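Local structure of coenzyme F420-dependent N(5),N(10)-methenyltetrahydromethanopterin reductase-related protein (Desulfurobacterium thermolithotrophum DSM 11699, 6HUZ) at residues 4-9 against 76-81; 218-223 against 237-242; 258-263 against 306-311. The protein is a bacterial [Fe]-hydrogenase paralog (HmdII) that binds the iron-guanylylpyridinol cofactor and uses tetrahydrofolate derivatives as substrates. All blocks are in the same frame, centred on the assembly; numbering follows the deposited sequence.

Contact 1. Residues 4-9 against 76-81; sequences TVYGFG and IEAAKE. With FE9 (iron-guanylyl pyridinol cofactor), chain B.
Thr4, on strand 2-6, faces the short helix 75-79, and its CA lies 6.5 Å from Ala78 CA. Thr4 OG1 donates a hydrogen bond of 2.7 Å to Ala78 O. The C=O...donor angle is 146°, and the donor is tilted out of the carbonyl plane. With chi1 at -63°, CG2 is anti to the backbone N. This methyl lies over the rim of one face of the Tyr6 ring, and it also meets Ala78 CB at 3.8 Å. The Tyr6 hydroxyl ends against Ala78 and Ala79, touching Ala79 CB at 3.3 Å. Its hydrogen bond goes to Asp75 O, just before the segment. Strand 2-6 is the first strand of a Rossmann-like parallel sheet, and residues 7-9 form the glycine-containing turn that follows it. The iron-guanylyl pyridinol cofactor sits on this turn. Gly9 N donates to O3' of the cofactor ribose at 2.8 Å with an N-H...O angle of 158°. The guanine amino group N2A lies in the plane of the Tyr6 ring at its edge, 3.6 Å from Tyr6 CD1. Asp50 and Asp75 also hydrogen-bond the cofactor.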
loop_
_atom_site.group_PDB
_atom_site.type_symbol
_atom_site.label_atom_id
_atom_site.label_comp_id
_atom_site.label_asym_id
_atom_site.label_seq_id
_atom_site.Cartn_x
_atom_site.Cartn_y
_atom_site.Cartn_z
ATOM N N THR A 4 32.588 12.210 11.704
ATOM C CA THR A 4 32.090 12.342 13.064
ATOM C C THR A 4 30.758 11.602 13.107
ATOM O O THR A 4 29.852 11.879 12.307
ATOM C CB THR A 4 31.876 13.794 13.507
ATOM O OG1 THR A 4 33.133 14.471 13.497
ATOM C CG2 THR A 4 31.270 13.889 14.912
ATOM N N VAL A 5 30.636 10.662 14.038
ATOM C CA VAL A 5 29.405 9.905 14.245
ATOM C C VAL A 5 28.822 10.537 15.471
ATOM O O VAL A 5 29.524 10.699 16.473
ATOM C CB VAL A 5 29.666 8.398 14.447
ATOM C CG1 VAL A 5 28.389 7.686 14.902
ATOM C CG2 VAL A 5 30.210 7.775 13.150
ATOM N N TYR A 6 27.567 10.918 15.403
ATOM C CA TYR A 6 26.892 11.549 16.528
ATOM C C TYR A 6 25.979 10.522 17.148
ATOM O O TYR A 6 25.049 10.115 16.492
ATOM C CB TYR A 6 26.104 12.767 16.034
ATOM C CG TYR A 6 27.004 13.963 15.802
ATOM C CD1 TYR A 6 27.348 14.810 16.844
ATOM C CD2 TYR A 6 27.527 14.233 14.545
ATOM C CE1 TYR A 6 28.220 15.880 16.649
ATOM C CE2 TYR A 6 28.397 15.306 14.337
ATOM C CZ TYR A 6 28.708 16.150 15.385
ATOM O OH TYR A 6 29.566 17.212 15.185
ATOM N N GLY A 7 26.260 10.093 18.379
ATOM C CA GLY A 7 25.451 9.095 19.076
ATOM C C GLY A 7 26.147 7.758 19.241
ATOM O O GLY A 7 26.583 7.165 18.266
ATOM N N PHE A 8 26.279 7.271 20.480
ATOM C CA PHE A 8 26.963 5.989 20.713
ATOM C C PHE A 8 26.101 4.794 20.306
ATOM O O PHE A 8 26.624 3.814 19.770
ATOM C CB PHE A 8 27.330 5.845 22.207
ATOM C CG PHE A 8 28.308 4.728 22.509
ATOM C CD1 PHE A 8 29.681 4.943 22.437
ATOM C CD2 PHE A 8 27.857 3.464 22.859
ATOM C CE1 PHE A 8 30.587 3.923 22.738
ATOM C CE2 PHE A 8 28.760 2.440 23.142
ATOM C CZ PHE A 8 30.123 2.679 23.090
ATOM N N GLY A 9 24.818 4.886 20.622
ATOM C CA GLY A 9 23.807 3.859 20.397
ATOM C C GLY A 9 23.373 3.452 21.796
ATOM O O GLY A 9 24.202 3.476 22.704
ATOM N N ILE A 76 29.781 20.532 19.064
ATOM C CA ILE A 76 30.316 21.636 18.267
ATOM C C ILE A 76 31.791 21.397 17.941
ATOM O O ILE A 76 32.210 21.574 16.801
ATOM C CB ILE A 76 30.103 23.001 18.972
ATOM C CG1 ILE A 76 28.620 23.426 18.880
ATOM C CG2 ILE A 76 31.016 24.065 18.347
ATOM C CD1 ILE A 76 28.292 24.747 19.566
ATOM N N GLU A 77 32.581 21.000 18.920
ATOM C CA GLU A 77 33.993 20.770 18.655
ATOM C C GLU A 77 34.165 19.580 17.734
ATOM O O GLU A 77 35.057 19.587 16.888
ATOM C CB GLU A 77 34.789 20.597 19.952
ATOM C CG GLU A 77 35.238 21.917 20.551
ATOM C CD GLU A 77 36.189 22.712 19.676
ATOM O OE1 GLU A 77 37.231 22.154 19.263
ATOM O OE2 GLU A 77 35.890 23.898 19.403
ATOM N N ALA A 78 33.297 18.571 17.873
ATOM C CA ALA A 78 33.349 17.370 17.050
ATOM C C ALA A 78 33.057 17.671 15.574
ATOM O O ALA A 78 33.471 16.902 14.710
ATOM C CB ALA A 78 32.339 16.352 17.564
ATOM N N ALA A 79 32.356 18.776 15.283
ATOM C CA ALA A 79 32.007 19.147 13.904
ATOM C C ALA A 79 33.130 19.863 13.139
ATOM O O ALA A 79 33.202 19.743 11.923
ATOM C CB ALA A 79 30.778 20.041 13.919
ATOM N N LYS A 80 33.977 20.598 13.849
ATOM C CA LYS A 80 35.081 21.415 13.324
ATOM C C LYS A 80 35.863 20.857 12.130
ATOM O O LYS A 80 36.105 21.621 11.181
ATOM C CB LYS A 80 36.057 21.803 14.436
ATOM C CG LYS A 80 35.410 22.516 15.633
ATOM C CD LYS A 80 35.352 24.027 15.489
ATOM C CE LYS A 80 34.740 24.656 16.715
ATOM N NZ LYS A 80 35.429 25.907 17.130
ATOM N N GLU A 81 36.284 19.581 12.130
ATOM C CA GLU A 81 37.021 19.093 10.935
ATOM C C GLU A 81 36.219 18.004 10.179
ATOM O O GLU A 81 36.750 17.353 9.283
ATOM C CB GLU A 81 38.414 18.542 11.281
ATOM C CG GLU A 81 39.134 19.249 12.406
ATOM C CD GLU A 81 40.326 18.450 12.883
ATOM O OE1 GLU A 81 41.459 18.771 12.461
ATOM O OE2 GLU A 81 40.126 17.496 13.672
HETATM O O2 FE9 B . 17.306 1.306 16.545
HETATM FE FE FE9 B . 18.352 1.956 13.565
HETATM C C1F FE9 B . 19.730 0.873 14.096
HETATM O O1F FE9 B . 20.585 0.204 14.419
HETATM C C2F FE9 B . 18.412 1.153 11.915
HETATM O O2F FE9 B . 18.482 0.674 10.894
HETATM C C8 FE9 B . 19.458 3.403 13.006
HETATM O O18 FE9 B . 20.000 3.435 11.915
HETATM C C7 FE9 B . 19.648 4.565 13.967
HETATM C C6 FE9 B . 19.066 4.111 15.275
HETATM N N1 FE9 B . 18.408 2.870 15.293
HETATM C C5 FE9 B . 19.212 4.941 16.482
HETATM C C5M FE9 B . 19.889 6.278 16.387
HETATM C C4 FE9 B . 18.637 4.445 17.743
HETATM C C3 FE9 B . 17.935 3.132 17.754
HETATM C C3M FE9 B . 17.340 2.549 19.011
HETATM C C2 FE9 B . 17.854 2.349 16.465
HETATM O O3P FE9 B . 18.714 5.269 18.824
HETATM P P1 FE9 B . 19.782 5.080 20.021
HETATM O O1P FE9 B . 20.278 3.713 20.017
HETATM O O2P FE9 B . 18.967 5.280 21.404
HETATM O "O5'" FE9 B . 20.927 6.156 19.761
HETATM C "C5'" FE9 B . 20.728 7.548 19.952
HETATM C "C4'" FE9 B . 22.015 8.081 20.573
HETATM O "O4'" FE9 B . 21.961 9.501 20.633
HETATM C "C1'" FE9 B . 22.663 9.912 21.799
HETATM C "C2'" FE9 B . 22.264 8.881 22.834
HETATM O "O2'" FE9 B . 23.150 8.806 23.960
HETATM C "C3'" FE9 B . 22.232 7.601 22.008
HETATM O "O3'" FE9 B . 23.454 6.865 22.078
HETATM N N9A FE9 B . 22.336 11.317 22.108
HETATM C C4A FE9 B . 23.049 12.308 21.626
HETATM N N3A FE9 B . 24.179 12.356 20.884
HETATM C C2A FE9 B . 24.718 13.559 20.597
HETATM N N2A FE9 B . 25.824 13.563 19.820
HETATM N N1A FE9 B . 24.206 14.729 21.023
HETATM C C6A FE9 B . 23.121 14.794 21.815
HETATM O O6A FE9 B . 22.649 15.883 22.185
HETATM C C5A FE9 B . 22.447 13.539 22.154
HETATM N N7A FE9 B . 21.372 13.174 22.868
HETATM C C8A FE9 B . 21.314 11.818 22.829
HETATM O O HOH W 1 16.444 0.908 14.125
#

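Contact 2. Residues 218-223 against 237-242; sequences IEYYKV and FQIAQS. With NA (sodium ion), chain H.
A sodium site on helix 232-262, at the border with the second subunit, adjoins the place where Tyr220 meets Gln238 and Ile239. Tyr220 belongs to the preceding helix, 207-228. Its CG is anti to the backbone N (chi1 161°), which sends the ring across to the second helix. Tyr220 CD2 comes within 3.6 Å of Ile239 CG1, which lies at the ring edge near its plane. Tyr220 OH ends 3.3 Å from Gln238 CB and equally near CG. No hydrogen bond joins the two segments. The Gln238 chain bends at chi2 (-71°), which turns its amide back to the metal. The sodium contacts are long: Gln238 O at 2.9 Å, Gln238 OE1 at 3.0 Å and Ser242 OG at 2.8 Å. Gln238 NE2 is hydrogen-bonded to Asp204 of the second subunit, a residue of the methenyltetrahydrofolate pocket, so the amide is held at both ends. Cutting Tyr220 back to an alanine is likely to leave Ile239 CG1 and the Gln238 stem without the ring between the helices. Tyr220 also packs on Met205 of the second subunit. Helices of one chain packed together and covered by the partner are consistent with the intertwined C-terminal helical unit of [Fe]-hydrogenase dimers.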
loop_
_atom_site.group_PDB
_atom_site.type_symbol
_atom_site.label_atom_id
_atom_site.label_comp_id
_atom_site.label_asym_id
_atom_site.label_seq_id
_atom_site.Cartn_x
_atom_site.Cartn_y
_atom_site.Cartn_z
ATOM N N ILE A 218 3.918 -8.811 -6.617
ATOM C CA ILE A 218 4.540 -9.586 -7.690
ATOM C C ILE A 218 3.817 -10.934 -7.765
ATOM O O ILE A 218 3.585 -11.437 -8.858
ATOM C CB ILE A 218 6.050 -9.753 -7.462
ATOM C CG1 ILE A 218 6.742 -8.367 -7.412
ATOM C CG2 ILE A 218 6.660 -10.635 -8.557
ATOM C CD1 ILE A 218 6.470 -7.467 -8.620
ATOM N N GLU A 219 3.439 -11.493 -6.623
ATOM C CA GLU A 219 2.724 -12.760 -6.652
ATOM C C GLU A 219 1.399 -12.576 -7.418
ATOM O O GLU A 219 1.069 -13.389 -8.271
ATOM C CB GLU A 219 2.471 -13.282 -5.233
ATOM C CG GLU A 219 1.793 -14.647 -5.240
ATOM C CD GLU A 219 1.902 -15.410 -3.935
ATOM O OE1 GLU A 219 0.841 -15.801 -3.397
ATOM O OE2 GLU A 219 3.040 -15.622 -3.451
ATOM N N TYR A 220 0.673 -11.487 -7.148
ATOM C CA TYR A 220 -0.593 -11.207 -7.822
ATOM C C TYR A 220 -0.348 -10.944 -9.317
ATOM O O TYR A 220 -1.150 -11.328 -10.156
ATOM C CB TYR A 220 -1.316 -10.030 -7.131
ATOM C CG TYR A 220 -2.363 -9.409 -8.006
ATOM C CD1 TYR A 220 -3.513 -10.114 -8.357
ATOM C CD2 TYR A 220 -2.197 -8.126 -8.522
ATOM C CE1 TYR A 220 -4.468 -9.562 -9.202
ATOM C CE2 TYR A 220 -3.142 -7.571 -9.387
ATOM C CZ TYR A 220 -4.274 -8.294 -9.723
ATOM O OH TYR A 220 -5.200 -7.758 -10.582
ATOM N N TYR A 221 0.753 -10.298 -9.660
ATOM C CA TYR A 221 1.064 -10.050 -11.064
ATOM C C TYR A 221 1.275 -11.402 -11.779
ATOM O O TYR A 221 0.780 -11.595 -12.895
ATOM C CB TYR A 221 2.351 -9.187 -11.160
ATOM C CG TYR A 221 3.016 -9.254 -12.507
ATOM C CD1 TYR A 221 2.642 -8.400 -13.530
ATOM C CD2 TYR A 221 4.022 -10.176 -12.764
ATOM C CE1 TYR A 221 3.241 -8.461 -14.779
ATOM C CE2 TYR A 221 4.625 -10.251 -14.012
ATOM C CZ TYR A 221 4.224 -9.397 -15.021
ATOM O OH TYR A 221 4.811 -9.438 -16.259
ATOM N N LYS A 222 2.022 -12.342 -11.153
ATOM C CA LYS A 222 2.256 -13.662 -11.801
ATOM C C LYS A 222 0.937 -14.446 -11.984
ATOM O O LYS A 222 0.735 -15.063 -13.028
ATOM C CB LYS A 222 3.273 -14.483 -10.996
ATOM C CG LYS A 222 4.720 -14.041 -11.237
ATOM C CD LYS A 222 5.583 -14.193 -10.002
ATOM C CE LYS A 222 5.694 -15.611 -9.512
ATOM N NZ LYS A 222 5.725 -15.667 -8.031
ATOM N N VAL A 223 0.031 -14.419 -10.978
ATOM C CA VAL A 223 -1.263 -15.115 -11.104
ATOM C C VAL A 223 -2.052 -14.449 -12.233
ATOM O O VAL A 223 -2.660 -15.126 -13.046
ATOM C CB VAL A 223 -2.080 -15.061 -9.791
ATOM C CG1 VAL A 223 -3.489 -15.633 -10.004
ATOM C CG2 VAL A 223 -1.372 -15.815 -8.679
ATOM N N PHE A 237 -3.461 -1.407 -11.982
ATOM C CA PHE A 237 -4.503 -0.588 -11.363
ATOM C C PHE A 237 -4.900 -1.274 -10.030
ATOM O O PHE A 237 -4.970 -0.617 -9.006
ATOM C CB PHE A 237 -5.766 -0.493 -12.268
ATOM C CG PHE A 237 -6.885 0.194 -11.526
ATOM C CD1 PHE A 237 -6.945 1.576 -11.460
ATOM C CD2 PHE A 237 -7.844 -0.544 -10.837
ATOM C CE1 PHE A 237 -7.942 2.206 -10.716
ATOM C CE2 PHE A 237 -8.844 0.089 -10.106
ATOM C CZ PHE A 237 -8.884 1.459 -10.052
ATOM N N GLN A 238 -5.147 -2.597 -10.057
ATOM C CA GLN A 238 -5.520 -3.357 -8.850
ATOM C C GLN A 238 -4.447 -3.249 -7.758
ATOM O O GLN A 238 -4.799 -3.027 -6.606
ATOM C CB GLN A 238 -5.761 -4.830 -9.196
ATOM C CG GLN A 238 -7.057 -5.048 -9.981
ATOM C CD GLN A 238 -8.291 -4.854 -9.141
ATOM O OE1 GLN A 238 -8.367 -5.290 -7.966
ATOM N NE2 GLN A 238 -9.298 -4.204 -9.707
ATOM N N ILE A 239 -3.166 -3.365 -8.102
ATOM C CA ILE A 239 -2.074 -3.236 -7.090
ATOM C C ILE A 239 -2.105 -1.818 -6.498
ATOM O O ILE A 239 -2.140 -1.669 -5.291
ATOM C CB ILE A 239 -0.684 -3.496 -7.736
ATOM C CG1 ILE A 239 -0.574 -4.974 -8.168
ATOM C CG2 ILE A 239 0.496 -3.112 -6.758
ATOM C CD1 ILE A 239 0.466 -5.202 -9.176
ATOM N N ALA A 240 -2.092 -0.794 -7.354
ATOM C CA ALA A 240 -2.096 0.593 -6.895
ATOM C C ALA A 240 -3.272 0.886 -6.003
ATOM O O ALA A 240 -3.104 1.481 -4.947
ATOM C CB ALA A 240 -2.093 1.551 -8.092
ATOM N N GLN A 241 -4.476 0.471 -6.418
ATOM C CA GLN A 241 -5.661 0.734 -5.647
ATOM C C GLN A 241 -5.626 0.063 -4.310
ATOM O O GLN A 241 -6.007 0.704 -3.359
ATOM C CB GLN A 241 -6.943 0.261 -6.383
ATOM C CG GLN A 241 -8.220 0.663 -5.629
ATOM C CD GLN A 241 -9.513 0.173 -6.265
ATOM O OE1 GLN A 241 -10.423 0.943 -6.548
ATOM N NE2 GLN A 241 -9.652 -1.118 -6.479
ATOM N N SER A 242 -5.298 -1.244 -4.246
ATOM C CA SER A 242 -5.309 -1.968 -2.985
ATOM C C SER A 242 -4.435 -1.267 -1.975
ATOM O O SER A 242 -4.867 -1.015 -0.850
ATOM C CB SER A 242 -4.783 -3.411 -3.155
ATOM O OG SER A 242 -5.666 -4.256 -3.882
HETATM NA NA NA H . -7.555 -3.403 -5.828
#

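Contact 3. Residues 258-263 against 306-311; sequences LIKLLN and ENFSPS
Lys260 and Leu261, near the end of helix 232-262, receive the Phe308 ring from the loop after helix 299-306. Lys260 CB lies 3.8 Å from Phe308 CD2, and Lys260 CG is close to the same ring atom. Leu261 CD1 meets the next ring carbon, Phe308 CE2, at 3.7 Å. The Leu261 and Phe308 side chains cross at about a right angle. Lys260 starts out with CG anti to the backbone N (chi1 -179°) and then bends at chi2 (65°). Its stem thus passes the ring while its amine turns to the loop backbone. The main hydrogen bond of Lys260 NZ goes to Ala305 O. A weak one goes from Lys260 NZ to Phe308 O at 3.2 Å. The amine also donates to a water at 3.1 Å from Lys260 NZ, and this water donates to Glu306 O at 2.8 Å. Lys260 was deposited in two conformers, so these amine bonds describe one of them.

Further out, Ile259 packs on Leu301 and Ala305 and joins the same two helices. Leu261 is backed by Leu249, from earlier in the 232-262 range, and by Glu165 of the second subunit, which Pro310 also touches. Asn263 ends the helix with positive phi and N-caps the following one through a bond from Ala266 N to its OD1.

The amine meets main-chain oxygens around the C-terminal end of helix 299-306. Its positive charge is likely to interact favourably with that helix end, though the exposed setting and second conformer suggest a modest effect.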
loop_
_atom_site.group_PDB
_atom_site.type_symbol
_atom_site.label_atom_id
_atom_site.label_comp_id
_atom_site.label_asym_id
_atom_site.label_seq_id
_atom_site.Cartn_x
_atom_site.Cartn_y
_atom_site.Cartn_z
ATOM N N LEU A 258 -8.918 0.623 9.788
ATOM C CA LEU A 258 -8.547 -0.256 8.686
ATOM C C LEU A 258 -9.241 -1.596 8.835
ATOM O O LEU A 258 -9.826 -2.105 7.876
ATOM C CB LEU A 258 -7.022 -0.491 8.714
ATOM C CG LEU A 258 -6.550 -1.544 7.719
ATOM C CD1 LEU A 258 -6.683 -1.049 6.289
ATOM C CD2 LEU A 258 -5.124 -1.940 8.007
ATOM N N ILE A 259 -9.156 -2.172 10.038
ATOM C CA ILE A 259 -9.756 -3.472 10.323
ATOM C C ILE A 259 -11.297 -3.414 10.226
ATOM O O ILE A 259 -11.888 -4.272 9.582
ATOM C CB ILE A 259 -9.291 -3.995 11.703
ATOM C CG1 ILE A 259 -7.771 -4.336 11.690
ATOM C CG2 ILE A 259 -10.123 -5.205 12.133
ATOM C CD1 ILE A 259 -7.105 -4.340 13.112
ATOM N N LYS A 260 -11.943 -2.414 10.854
ATOM C CA LYS A 260 -13.403 -2.310 10.812
ATOM C C LYS A 260 -13.939 -2.033 9.411
ATOM O O LYS A 260 -14.951 -2.610 9.005
ATOM C CB LYS A 260 -13.883 -1.188 11.740
ATOM C CG LYS A 260 -15.405 -1.018 11.781
ATOM C CD LYS A 260 -16.091 -2.232 12.381
ATOM C CE LYS A 260 -17.442 -1.901 12.973
ATOM N NZ LYS A 260 -17.345 -0.992 14.151
ATOM N N LEU A 261 -13.307 -1.138 8.686
ATOM C CA LEU A 261 -13.820 -0.824 7.358
ATOM C C LEU A 261 -13.554 -1.877 6.280
ATOM O O LEU A 261 -14.445 -2.108 5.482
ATOM C CB LEU A 261 -13.330 0.553 6.936
ATOM C CG LEU A 261 -13.842 1.675 7.874
ATOM C CD1 LEU A 261 -12.984 2.924 7.743
ATOM C CD2 LEU A 261 -15.316 1.975 7.612
ATOM N N LEU A 262 -12.380 -2.527 6.232
ATOM C CA LEU A 262 -12.173 -3.523 5.163
ATOM C C LEU A 262 -13.002 -4.803 5.373
ATOM O O LEU A 262 -13.450 -5.427 4.393
ATOM C CB LEU A 262 -10.686 -3.901 5.029
ATOM C CG LEU A 262 -9.787 -2.886 4.358
ATOM C CD1 LEU A 262 -8.337 -3.367 4.368
ATOM C CD2 LEU A 262 -10.232 -2.645 2.917
ATOM N N ASN A 263 -13.194 -5.196 6.647
ATOM C CA ASN A 263 -13.928 -6.405 7.047
ATOM C C ASN A 263 -13.055 -7.650 6.777
ATOM O O ASN A 263 -12.921 -8.129 5.637
ATOM C CB ASN A 263 -15.333 -6.512 6.404
ATOM C CG ASN A 263 -16.170 -7.613 7.048
ATOM O OD1 ASN A 263 -15.666 -8.695 7.360
ATOM N ND2 ASN A 263 -17.460 -7.389 7.264
ATOM N N GLU A 306 -14.227 -2.738 16.980
ATOM C CA GLU A 306 -15.635 -2.876 17.342
ATOM C C GLU A 306 -16.208 -1.540 17.857
ATOM O O GLU A 306 -17.387 -1.274 17.669
ATOM C CB GLU A 306 -15.819 -3.999 18.373
ATOM C CG GLU A 306 -15.606 -5.380 17.770
ATOM C CD GLU A 306 -15.825 -6.538 18.726
ATOM O OE1 GLU A 306 -15.097 -6.623 19.742
ATOM O OE2 GLU A 306 -16.727 -7.364 18.455
ATOM N N ASN A 307 -15.387 -0.689 18.484
ATOM C CA ASN A 307 -15.872 0.605 18.983
ATOM C C ASN A 307 -15.553 1.768 18.002
ATOM O O ASN A 307 -15.719 2.934 18.361
ATOM C CB ASN A 307 -15.231 0.885 20.346
ATOM C CG ASN A 307 -15.536 -0.186 21.375
ATOM O OD1 ASN A 307 -14.637 -0.860 21.902
ATOM N ND2 ASN A 307 -16.814 -0.368 21.685
ATOM N N PHE A 308 -15.102 1.448 16.769
ATOM C CA PHE A 308 -14.721 2.452 15.769
ATOM C C PHE A 308 -15.838 2.934 14.906
ATOM O O PHE A 308 -16.672 2.145 14.493
ATOM C CB PHE A 308 -13.659 1.870 14.822
ATOM C CG PHE A 308 -13.361 2.772 13.637
ATOM C CD1 PHE A 308 -12.552 3.886 13.781
ATOM C CD2 PHE A 308 -13.945 2.537 12.397
ATOM C CE1 PHE A 308 -12.321 4.746 12.698
ATOM C CE2 PHE A 308 -13.691 3.375 11.310
ATOM C CZ PHE A 308 -12.901 4.486 11.470
ATOM N N SER A 309 -15.819 4.221 14.567
ATOM C CA SER A 309 -16.817 4.796 13.668
ATOM C C SER A 309 -16.111 5.891 12.858
ATOM O O SER A 309 -15.397 6.694 13.464
ATOM C CB SER A 309 -17.986 5.381 14.455
ATOM O OG SER A 309 -19.128 5.470 13.622
ATOM N N PRO A 310 -16.230 5.958 11.510
ATOM C CA PRO A 310 -15.520 7.029 10.787
ATOM C C PRO A 310 -16.130 8.398 11.109
ATOM O O PRO A 310 -17.326 8.578 10.945
ATOM C CB PRO A 310 -15.708 6.655 9.311
ATOM C CG PRO A 310 -16.987 5.888 9.285
ATOM C CD PRO A 310 -17.012 5.109 10.583
ATOM N N SER A 311 -15.319 9.348 11.565
ATOM C CA SER A 311 -15.801 10.695 11.924
ATOM C C SER A 311 -16.186 11.517 10.704
ATOM O O SER A 311 -17.157 12.259 10.755
ATOM C CB SER A 311 -14.730 11.438 12.728
ATOM O OG SER A 311 -13.465 11.353 12.092
HETATM O O HOH W 2 -19.181 0.298 16.236
#

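Contact 1 lies in the Rossmann-like N-terminal domain, contacts 2 and 3 in the helical C-terminal part. Contact 1 is across the chain's centre from both, with its centre about 45 Å from that of contact 2 and about 47 Å from that of contact 3. Contacts 2 and 3 share helix 232-262 and touch the second subunit. Their nearest atoms are about 7 Å apart, their centres about 24 Å. Contact 1 holds part of the iron cofactor pocket. In contact 2, the Tyr220 side chain is about 7 Å from a methenyltetrahydrofolate, and Asp204 of the second subunit, bonded to Gln238, lines its pocket. The Phe308 side chain is about 8 Å from a different sodium ion.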